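Local atomic coordinates of trehalose-6-phosphate phosphatase (Candida albicans, PDB entry 5DXF), a protein that belongs to glycosyltransferase family 20 and is represented here by its N-terminal domain, which has a GT-B-type architecture with Rossmann-like sheets. Residues L34-L40 / T83-T89; Y180-N184 / Y206-L211. All coordinates share one frame. Residues are numbered along the deposited sequence.

In the fold
Contact 1 lies within the largest sheet of the chain and contact 2 beside it, their centres 13 Å apart. Contact 1 pairs the neighbouring strands 34-37 and 84-88; contact 2 sets helix 173-194 against the loop leaving strand 200-204, which flanks strand 34-37 on its other side. They meet where the paired strands end. Trp-88 CE3 lies 3.4 Å from Phe-183 CE1, Thr-38 OG1 is 3.2 Å from Tyr-207 CD2, and Met-37 O is 3.8 Å from Leu-208 CD1. Helix 173-194 links the two, since Tyr-187 also packs on Val-36 and Leu-208. The two contacts thus form one continuous packed region.

Contact 1 of 2, residues L34-L40 / T83-T89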
ATOM      1  N   LEU A  34      17.163  11.966   1.241  1.00 85.06           N
ATOM      2  CA  LEU A  34      16.756  11.581  -0.096  1.00 93.35           C
ATOM      3  C   LEU A  34      15.771  10.429  -0.047  1.00 88.63           C
ATOM      4  O   LEU A  34      16.065   9.374   0.496  1.00 84.18           O
ATOM      5  CB  LEU A  34      17.974  11.188  -0.920  1.00 87.47           C
ATOM      6  CG  LEU A  34      19.186  12.095  -0.764  1.00 80.59           C
ATOM      7  CD1 LEU A  34      20.108  11.916  -1.950  1.00 80.89           C
ATOM      8  CD2 LEU A  34      18.752  13.546  -0.645  1.00 89.83           C
ATOM      9  N   ASN A  35      14.609  10.629  -0.652  1.00 87.54           N
ATOM     10  CA  ASN A  35      13.584   9.610  -0.671  1.00 76.85           C
ATOM     11  C   ASN A  35      13.559   9.070  -2.056  1.00 82.49           C
ATOM     12  O   ASN A  35      13.483   9.830  -3.003  1.00 88.57           O
ATOM     13  CB  ASN A  35      12.228  10.207  -0.352  1.00 82.45           C
ATOM     14  CG  ASN A  35      11.480   9.412   0.681  1.00 79.53           C
ATOM     15  OD1 ASN A  35      12.054   8.579   1.365  1.00 80.82           O
ATOM     16  ND2 ASN A  35      10.195   9.670   0.806  1.00 74.20           N
ATOM     17  N   VAL A  36      13.652   7.757  -2.176  1.00 80.33           N
ATOM     18  CA  VAL A  36      13.762   7.130  -3.479  1.00 80.15           C
ATOM     19  C   VAL A  36      12.578   6.216  -3.720  1.00 76.15           C
ATOM     20  O   VAL A  36      12.227   5.419  -2.873  1.00 77.25           O
ATOM     21  CB  VAL A  36      15.071   6.341  -3.626  1.00 86.76           C
ATOM     22  CG1 VAL A  36      15.473   6.285  -5.087  1.00 94.13           C
ATOM     23  CG2 VAL A  36      16.183   6.963  -2.799  1.00 78.80           C
ATOM     24  N   MET A  37      11.966   6.346  -4.887  1.00 75.76           N
ATOM     25  CA  MET A  37      10.694   5.708  -5.161  1.00 73.62           C
ATOM     26  C   MET A  37      10.615   5.052  -6.529  1.00 77.18           C
ATOM     27  O   MET A  37      11.414   5.344  -7.409  1.00 79.82           O
ATOM     28  CB  MET A  37       9.585   6.741  -5.047  1.00 20.00           C
ATOM     29  CG  MET A  37       8.703   6.572  -3.834  1.00 20.00           C
ATOM     30  SD  MET A  37       7.865   8.106  -3.465  1.00 20.00           S
ATOM     31  CE  MET A  37       8.099   8.169  -1.699  1.00 20.00           C
ATOM     32  N   THR A  38       9.651   4.155  -6.697  1.00 72.62           N
ATOM     33  CA  THR A  38       9.403   3.553  -7.998  1.00 80.69           C
ATOM     34  C   THR A  38       8.979   4.599  -9.007  1.00 76.05           C
ATOM     35  O   THR A  38       9.444   4.607 -10.131  1.00 78.98           O
ATOM     36  CB  THR A  38       8.278   2.507  -7.931  1.00 74.09           C
ATOM     37  OG1 THR A  38       8.641   1.451  -7.040  1.00 73.28           O
ATOM     38  CG2 THR A  38       8.016   1.926  -9.292  1.00 66.99           C
ATOM     39  N   SER A  39       8.062   5.462  -8.626  1.00 76.81           N
ATOM     40  CA  SER A  39       7.568   6.433  -9.574  1.00 84.41           C
ATOM     41  C   SER A  39       7.276   7.750  -8.904  1.00 90.52           C
ATOM     42  O   SER A  39       6.994   7.796  -7.714  1.00 85.59           O
ATOM     43  CB  SER A  39       6.314   5.902 -10.262  1.00 85.88           C
ATOM     44  OG  SER A  39       5.174   6.091  -9.452  1.00 89.53           O
ATOM     45  N   LEU A  40       7.329   8.818  -9.688  1.00 89.21           N
ATOM     46  CA  LEU A  40       7.012  10.148  -9.202  1.00 89.04           C
ATOM     47  C   LEU A  40       5.537  10.267  -8.850  1.00 79.86           C
ATOM     48  O   LEU A  40       4.699   9.611  -9.446  1.00 78.81           O
ATOM     49  CB  LEU A  40       7.409  11.200 -10.236  1.00 88.52           C
ATOM     50  CG  LEU A  40       8.811  11.796 -10.094  1.00 86.63           C
ATOM     51  CD1 LEU A  40       9.864  10.715 -10.213  1.00 82.36           C
ATOM     52  CD2 LEU A  40       9.051  12.872 -11.131  1.00 89.67           C
ATOM     53  N   THR A  83      14.055  17.718   1.854  1.00109.96           N
ATOM     54  CA  THR A  83      14.124  16.466   1.117  1.00102.98           C
ATOM     55  C   THR A  83      14.288  16.632  -0.386  1.00100.14           C
ATOM     56  O   THR A  83      13.814  17.588  -0.975  1.00 99.38           O
ATOM     57  CB  THR A  83      12.920  15.564   1.430  1.00 99.50           C
ATOM     58  OG1 THR A  83      12.953  15.200   2.812  1.00 93.19           O
ATOM     59  CG2 THR A  83      12.964  14.302   0.599  1.00 91.38           C
ATOM     60  N   HIS A  84      14.962  15.669  -0.990  1.00102.05           N
ATOM     61  CA  HIS A  84      15.136  15.612  -2.425  1.00 98.77           C
ATOM     62  C   HIS A  84      14.510  14.305  -2.843  1.00 96.25           C
ATOM     63  O   HIS A  84      14.619  13.323  -2.130  1.00101.56           O
ATOM     64  CB  HIS A  84      16.616  15.625  -2.782  1.00 99.19           C
ATOM     65  CG  HIS A  84      17.251  16.977  -2.681  1.00104.06           C
ATOM     66  ND1 HIS A  84      17.555  17.569  -1.476  1.00107.61           N
ATOM     67  CD2 HIS A  84      17.643  17.851  -3.637  1.00100.38           C
ATOM     68  CE1 HIS A  84      18.105  18.747  -1.693  1.00101.07           C
ATOM     69  NE2 HIS A  84      18.169  18.943  -2.996  1.00100.36           N
ATOM     70  N   LEU A  85      13.820  14.294  -3.973  1.00 95.84           N
ATOM     71  CA  LEU A  85      13.081  13.113  -4.389  1.00 93.56           C
ATOM     72  C   LEU A  85      13.652  12.498  -5.653  1.00 94.38           C
ATOM     73  O   LEU A  85      13.825  13.170  -6.660  1.00 95.43           O
ATOM     74  CB  LEU A  85      11.610  13.468  -4.602  1.00 94.95           C
ATOM     75  CG  LEU A  85      10.661  12.313  -4.886  1.00 83.73           C
ATOM     76  CD1 LEU A  85      10.974  11.154  -3.964  1.00 77.73           C
ATOM     77  CD2 LEU A  85       9.223  12.755  -4.723  1.00 75.21           C
ATOM     78  N   ILE A  86      13.952  11.207  -5.572  1.00 93.36           N
ATOM     79  CA  ILE A  86      14.517  10.465  -6.683  1.00 93.46           C
ATOM     80  C   ILE A  86      13.546   9.399  -7.165  1.00 89.45           C
ATOM     81  O   ILE A  86      13.213   8.492  -6.425  1.00 85.07           O
ATOM     82  CB  ILE A  86      15.807   9.772  -6.226  1.00 94.12           C
ATOM     83  CG1 ILE A  86      16.857  10.812  -5.850  1.00 95.95           C
ATOM     84  CG2 ILE A  86      16.339   8.843  -7.299  1.00101.41           C
ATOM     85  CD1 ILE A  86      18.169  10.217  -5.399  1.00 91.26           C
ATOM     86  N   ALA A  87      13.123   9.498  -8.418  1.00 90.98           N
ATOM     87  CA  ALA A  87      12.147   8.575  -8.980  1.00 86.51           C
ATOM     88  C   ALA A  87      12.084   8.603 -10.508  1.00 86.63           C
ATOM     89  O   ALA A  87      12.693   9.439 -11.152  1.00 89.38           O
ATOM     90  CB  ALA A  87      10.779   8.819  -8.379  1.00 82.69           C
ATOM     91  N   TRP A  88      11.340   7.672 -11.077  1.00 91.72           N
ATOM     92  CA  TRP A  88      11.149   7.589 -12.521  1.00 96.34           C
ATOM     93  C   TRP A  88       9.673   7.756 -12.792  1.00 91.45           C
ATOM     94  O   TRP A  88       8.864   7.632 -11.884  1.00 89.45           O
ATOM     95  CB  TRP A  88      11.606   6.227 -13.042  1.00 93.36           C
ATOM     96  CG  TRP A  88      11.070   5.856 -14.403  1.00 89.71           C
ATOM     97  CD1 TRP A  88      11.506   6.315 -15.595  1.00 90.95           C
ATOM     98  CD2 TRP A  88      10.013   4.931 -14.692  1.00 86.49           C
ATOM     99  NE1 TRP A  88      10.789   5.748 -16.613  1.00 88.96           N
ATOM    100  CE2 TRP A  88       9.866   4.894 -16.081  1.00 85.05           C
ATOM    101  CE3 TRP A  88       9.177   4.138 -13.909  1.00 82.26           C
ATOM    102  CZ2 TRP A  88       8.920   4.098 -16.703  1.00 79.35           C
ATOM    103  CZ3 TRP A  88       8.244   3.355 -14.529  1.00 72.42           C
ATOM    104  CH2 TRP A  88       8.123   3.338 -15.907  1.00 71.49           C
ATOM    105  N   THR A  89       9.338   8.081 -14.033  1.00 89.75           N
ATOM    106  CA  THR A  89       7.958   8.102 -14.481  1.00 94.73           C
ATOM    107  C   THR A  89       7.797   7.522 -15.886  1.00 95.21           C
ATOM    108  O   THR A  89       8.407   8.035 -16.821  1.00 89.90           O
ATOM    109  CB  THR A  89       7.500   9.543 -14.551  1.00 20.00           C
ATOM    110  OG1 THR A  89       8.192  10.184 -15.629  1.00 20.00           O
ATOM    111  CG2 THR A  89       7.852  10.237 -13.263  1.00 20.00           C
TER
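Ile-86 packs beside Val-36, its CG2 3.5 Å from Val-36 CG1, while its CD1 comes within 4.3 Å of Leu-34 CD1. These side chains share a face of the sheet with His-84, whose CB is 3.7 Å from Leu-34 CD2. Asn-35 and Leu-85 occupy the other face, with Asn-35 CB 3.9 Å from Leu-85 CD1; the polar end of Asn-35 bonds through OD1 to His-204 NE2. Along each extended strand the side chains alternate between faces, and the parallel register, Leu-34 with His-84, Asn-35 with Leu-85 and Val-36 with Ile-86, places paired residues on the same face; the strand axes approach to 4.8 Å at 15°. Three backbone hydrogen bonds confirm it: Asn-35 N to His-84 O (3.1 Å), Ile-86 N to Asn-35 O (3.0 Å, nearly linear at 178°) and Met-37 N to Ile-86 O (2.9 Å).

The ladder then breaks. Met-37 O stands 4.3 Å from Trp-88 N and is hydrogen-bonded instead to Tyr-187 OH. At Thr-38 the chain turns a corner, with phi/psi of -63/-46°, and the next cross-segment bond runs from Leu-40 N to Trp-88 O (2.9 Å, 143°). The nearest-CA pairing accordingly slips by one residue, from Met-37 with Ala-87 to Ser-39 with Trp-88.

Helix 66-76, which lies between the strands in sequence, touches Asn-35, Met-37 and Leu-85; helix 173-194 covers Val-36, Ile-86 and Trp-88 from the opposite face. Adjacent parallel strands joined through a helix make a beta-alpha-beta crossover, the repeating unit of the Rossmann-like sheets of GT-B proteins.

Contact 2 of 2, residues Y180-N184 / Y206-L211; sequences YVKFN and YYLLLL
Residues 180-184 are a turn of alpha-helix (phi/psi near -56/-48°) inside helix 173-194. The irregular segment 206-211 lies against it, mostly with helix-like torsions but kinked at Leu-208 (-123/31°). CA atoms are nearest at Tyr-180 and Tyr-207 (7.6 Å) and at Asn-184 and Leu-211 (6.0 Å).

Apolar packing comes from Tyr-180 (chi1 t), which carries CE2 to 3.8 Å from Leu-210 CG, and from Val-181, whose CG2 is 4.0 Å from Leu-210 CD1. Phe-183 (chi1 t) places CE2 3.9 Å from Leu-208 CD2 and 4.1 Å from Tyr-207 CB; the Phe-183 and Tyr-207 rings meet obliquely, centroids 5.9 Å apart, planes at 53°.

Among the polar groups, Asn-184 (chi1 m) turns ND2 back to Tyr-180 O (2.7 Å, 165°), which also accepts Asn-184 N (3.0 Å). Asn-184 OD1 sits 3.1 Å from Leu-210 CB. Tyr-206 and Tyr-207 hydroxyls both bond to Glu-153 OE2.

This is helix-to-loop packing beside a Rossmann-like sheet; its chemistry implies cohesion chiefly by packing of aromatic and leucine side chains, with Asn-184 buried among them and its ND2 satisfied within its own helix.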
ATOM      1  N   TYR A 180      15.343  -4.535 -15.608  1.00 83.26           N
ATOM      2  CA  TYR A 180      15.354  -4.301 -14.165  1.00 82.99           C
ATOM      3  C   TYR A 180      16.696  -3.707 -13.716  1.00 88.57           C
ATOM      4  O   TYR A 180      16.748  -2.657 -13.042  1.00 89.56           O
ATOM      5  CB  TYR A 180      15.058  -5.610 -13.423  1.00 77.48           C
ATOM      6  CG  TYR A 180      14.751  -5.441 -11.954  1.00 73.10           C
ATOM      7  CD1 TYR A 180      13.497  -5.018 -11.530  1.00 71.37           C
ATOM      8  CD2 TYR A 180      15.712  -5.709 -10.991  1.00 74.42           C
ATOM      9  CE1 TYR A 180      13.212  -4.862 -10.188  1.00 70.84           C
ATOM     10  CE2 TYR A 180      15.438  -5.557  -9.647  1.00 71.94           C
ATOM     11  CZ  TYR A 180      14.187  -5.133  -9.251  1.00 72.03           C
ATOM     12  OH  TYR A 180      13.908  -4.979  -7.912  1.00 58.33           O
ATOM     13  N   VAL A 181      17.777  -4.372 -14.119  1.00 92.06           N
ATOM     14  CA  VAL A 181      19.122  -3.905 -13.801  1.00 87.26           C
ATOM     15  C   VAL A 181      19.353  -2.502 -14.360  1.00 93.85           C
ATOM     16  O   VAL A 181      19.939  -1.663 -13.683  1.00 91.52           O
ATOM     17  CB  VAL A 181      20.210  -4.867 -14.342  1.00 85.03           C
ATOM     18  CG1 VAL A 181      21.598  -4.309 -14.078  1.00 73.10           C
ATOM     19  CG2 VAL A 181      20.070  -6.246 -13.716  1.00 76.69           C
ATOM     20  N   LYS A 182      18.879  -2.246 -15.580  1.00 93.34           N
ATOM     21  CA  LYS A 182      19.012  -0.913 -16.175  1.00 90.54           C
ATOM     22  C   LYS A 182      18.313   0.150 -15.330  1.00 87.42           C
ATOM     23  O   LYS A 182      18.883   1.205 -15.047  1.00 94.39           O
ATOM     24  CB  LYS A 182      18.453  -0.885 -17.599  1.00 86.59           C
ATOM     25  CG  LYS A 182      19.195  -1.759 -18.598  1.00 93.76           C
ATOM     26  CD  LYS A 182      19.258  -1.067 -19.954  1.00 94.21           C
ATOM     27  CE  LYS A 182      19.281  -2.071 -21.098  1.00 85.45           C
ATOM     28  NZ  LYS A 182      20.515  -2.901 -21.111  1.00 85.73           N
ATOM     29  N   PHE A 183      17.072  -0.139 -14.949  1.00 88.37           N
ATOM     30  CA  PHE A 183      16.278   0.706 -14.055  1.00 95.28           C
ATOM     31  C   PHE A 183      17.066   1.103 -12.808  1.00 96.46           C
ATOM     32  O   PHE A 183      17.262   2.303 -12.517  1.00 97.31           O
ATOM     33  CB  PHE A 183      15.004  -0.045 -13.659  1.00 88.82           C
ATOM     34  CG  PHE A 183      13.919   0.823 -13.083  1.00 83.23           C
ATOM     35  CD1 PHE A 183      13.024   1.463 -13.918  1.00 80.57           C
ATOM     36  CD2 PHE A 183      13.758   0.954 -11.709  1.00 86.30           C
ATOM     37  CE1 PHE A 183      12.013   2.245 -13.408  1.00 80.42           C
ATOM     38  CE2 PHE A 183      12.738   1.741 -11.188  1.00 80.19           C
ATOM     39  CZ  PHE A 183      11.865   2.387 -12.043  1.00 79.17           C
ATOM     40  N   ASN A 184      17.517   0.087 -12.073  1.00 90.31           N
ATOM     41  CA  ASN A 184      18.347   0.318 -10.887  1.00 95.96           C
ATOM     42  C   ASN A 184      19.622   1.123 -11.181  1.00101.78           C
ATOM     43  O   ASN A 184      20.024   1.984 -10.391  1.00107.40           O
ATOM     44  CB  ASN A 184      18.730  -1.015 -10.244  1.00 88.59           C
ATOM     45  CG  ASN A 184      17.557  -1.695  -9.560  1.00 81.12           C
ATOM     46  OD1 ASN A 184      17.414  -1.636  -8.337  1.00 74.77           O
ATOM     47  ND2 ASN A 184      16.714  -2.354 -10.346  1.00 85.08           N
ATOM     48  N   TYR A 206      10.110  -2.969  -4.069  1.00 64.11           N
ATOM     49  CA  TYR A 206      10.665  -4.025  -4.906  1.00 66.75           C
ATOM     50  C   TYR A 206      11.362  -3.596  -6.190  1.00 60.87           C
ATOM     51  O   TYR A 206      12.159  -4.342  -6.736  1.00 64.33           O
ATOM     52  CB  TYR A 206       9.621  -5.105  -5.171  1.00 60.21           C
ATOM     53  CG  TYR A 206       8.311  -4.584  -5.676  1.00 61.57           C
ATOM     54  CD1 TYR A 206       7.417  -3.969  -4.829  1.00 59.24           C
ATOM     55  CD2 TYR A 206       7.967  -4.714  -7.004  1.00 56.08           C
ATOM     56  CE1 TYR A 206       6.211  -3.494  -5.296  1.00 61.39           C
ATOM     57  CE2 TYR A 206       6.770  -4.244  -7.481  1.00 58.72           C
ATOM     58  CZ  TYR A 206       5.894  -3.638  -6.623  1.00 67.81           C
ATOM     59  OH  TYR A 206       4.704  -3.171  -7.104  1.00 59.84           O
ATOM     60  N   TYR A 207      11.032  -2.422  -6.701  1.00 60.94           N
ATOM     61  CA  TYR A 207      11.663  -1.945  -7.925  1.00 64.20           C
ATOM     62  C   TYR A 207      13.133  -1.612  -7.692  1.00 69.11           C
ATOM     63  O   TYR A 207      13.928  -1.557  -8.630  1.00 63.64           O
ATOM     64  CB  TYR A 207      10.933  -0.713  -8.466  1.00 68.65           C
ATOM     65  CG  TYR A 207       9.650  -1.003  -9.216  1.00 64.62           C
ATOM     66  CD1 TYR A 207       9.591  -0.880 -10.597  1.00 63.19           C
ATOM     67  CD2 TYR A 207       8.500  -1.392  -8.543  1.00 63.89           C
ATOM     68  CE1 TYR A 207       8.419  -1.136 -11.289  1.00 61.23           C
ATOM     69  CE2 TYR A 207       7.326  -1.647  -9.224  1.00 62.69           C
ATOM     70  CZ  TYR A 207       7.290  -1.521 -10.596  1.00 57.66           C
ATOM     71  OH  TYR A 207       6.122  -1.779 -11.274  1.00 55.57           O
ATOM     72  N   LEU A 208      13.488  -1.398  -6.431  1.00 69.54           N
ATOM     73  CA  LEU A 208      14.808  -0.891  -6.081  1.00 70.91           C
ATOM     74  C   LEU A 208      15.559  -1.807  -5.118  1.00 71.02           C
ATOM     75  O   LEU A 208      16.347  -1.344  -4.292  1.00 69.52           O
ATOM     76  CB  LEU A 208      14.666   0.506  -5.480  1.00 71.05           C
ATOM     77  CG  LEU A 208      13.945   1.478  -6.416  1.00 79.16           C
ATOM     78  CD1 LEU A 208      13.817   2.856  -5.791  1.00 83.42           C
ATOM     79  CD2 LEU A 208      14.670   1.541  -7.752  1.00 76.33           C
ATOM     80  N   LEU A 209      15.296  -3.099  -5.215  1.00 68.71           N
ATOM     81  CA  LEU A 209      15.925  -4.109  -4.378  1.00 66.41           C
ATOM     82  C   LEU A 209      17.423  -4.208  -4.590  1.00 72.14           C
ATOM     83  O   LEU A 209      18.170  -4.503  -3.671  1.00 69.95           O
ATOM     84  CB  LEU A 209      15.284  -5.464  -4.614  1.00 69.55           C
ATOM     85  CG  LEU A 209      13.875  -5.624  -4.065  1.00 67.78           C
ATOM     86  CD1 LEU A 209      13.392  -7.034  -4.304  1.00 60.23           C
ATOM     87  CD2 LEU A 209      13.806  -5.267  -2.598  1.00 60.34           C
ATOM     88  N   LEU A 210      17.839  -4.029  -5.832  1.00 73.53           N
ATOM     89  CA  LEU A 210      19.240  -4.059  -6.205  1.00 68.63           C
ATOM     90  C   LEU A 210      20.052  -2.951  -5.551  1.00 76.57           C
ATOM     91  O   LEU A 210      21.208  -3.147  -5.190  1.00 86.23           O
ATOM     92  CB  LEU A 210      19.377  -3.968  -7.720  1.00 69.33           C
ATOM     93  CG  LEU A 210      19.008  -5.235  -8.490  1.00 78.80           C
ATOM     94  CD1 LEU A 210      19.398  -5.136  -9.955  1.00 68.75           C
ATOM     95  CD2 LEU A 210      19.647  -6.447  -7.839  1.00 64.54           C
ATOM     96  N   LEU A 211      19.439  -1.785  -5.416  1.00 73.15           N
ATOM     97  CA  LEU A 211      20.134  -0.526  -5.215  1.00 71.98           C
ATOM     98  C   LEU A 211      21.010  -0.373  -3.976  1.00 70.88           C
ATOM     99  O   LEU A 211      22.132   0.075  -4.091  1.00 76.79           O
ATOM    100  CB  LEU A 211      19.088   0.579  -5.205  1.00 77.24           C
ATOM    101  CG  LEU A 211      19.471   2.004  -5.557  1.00 84.49           C
ATOM    102  CD1 LEU A 211      19.748   2.123  -7.047  1.00 91.89           C
ATOM    103  CD2 LEU A 211      18.340   2.927  -5.145  1.00 77.33           C
TER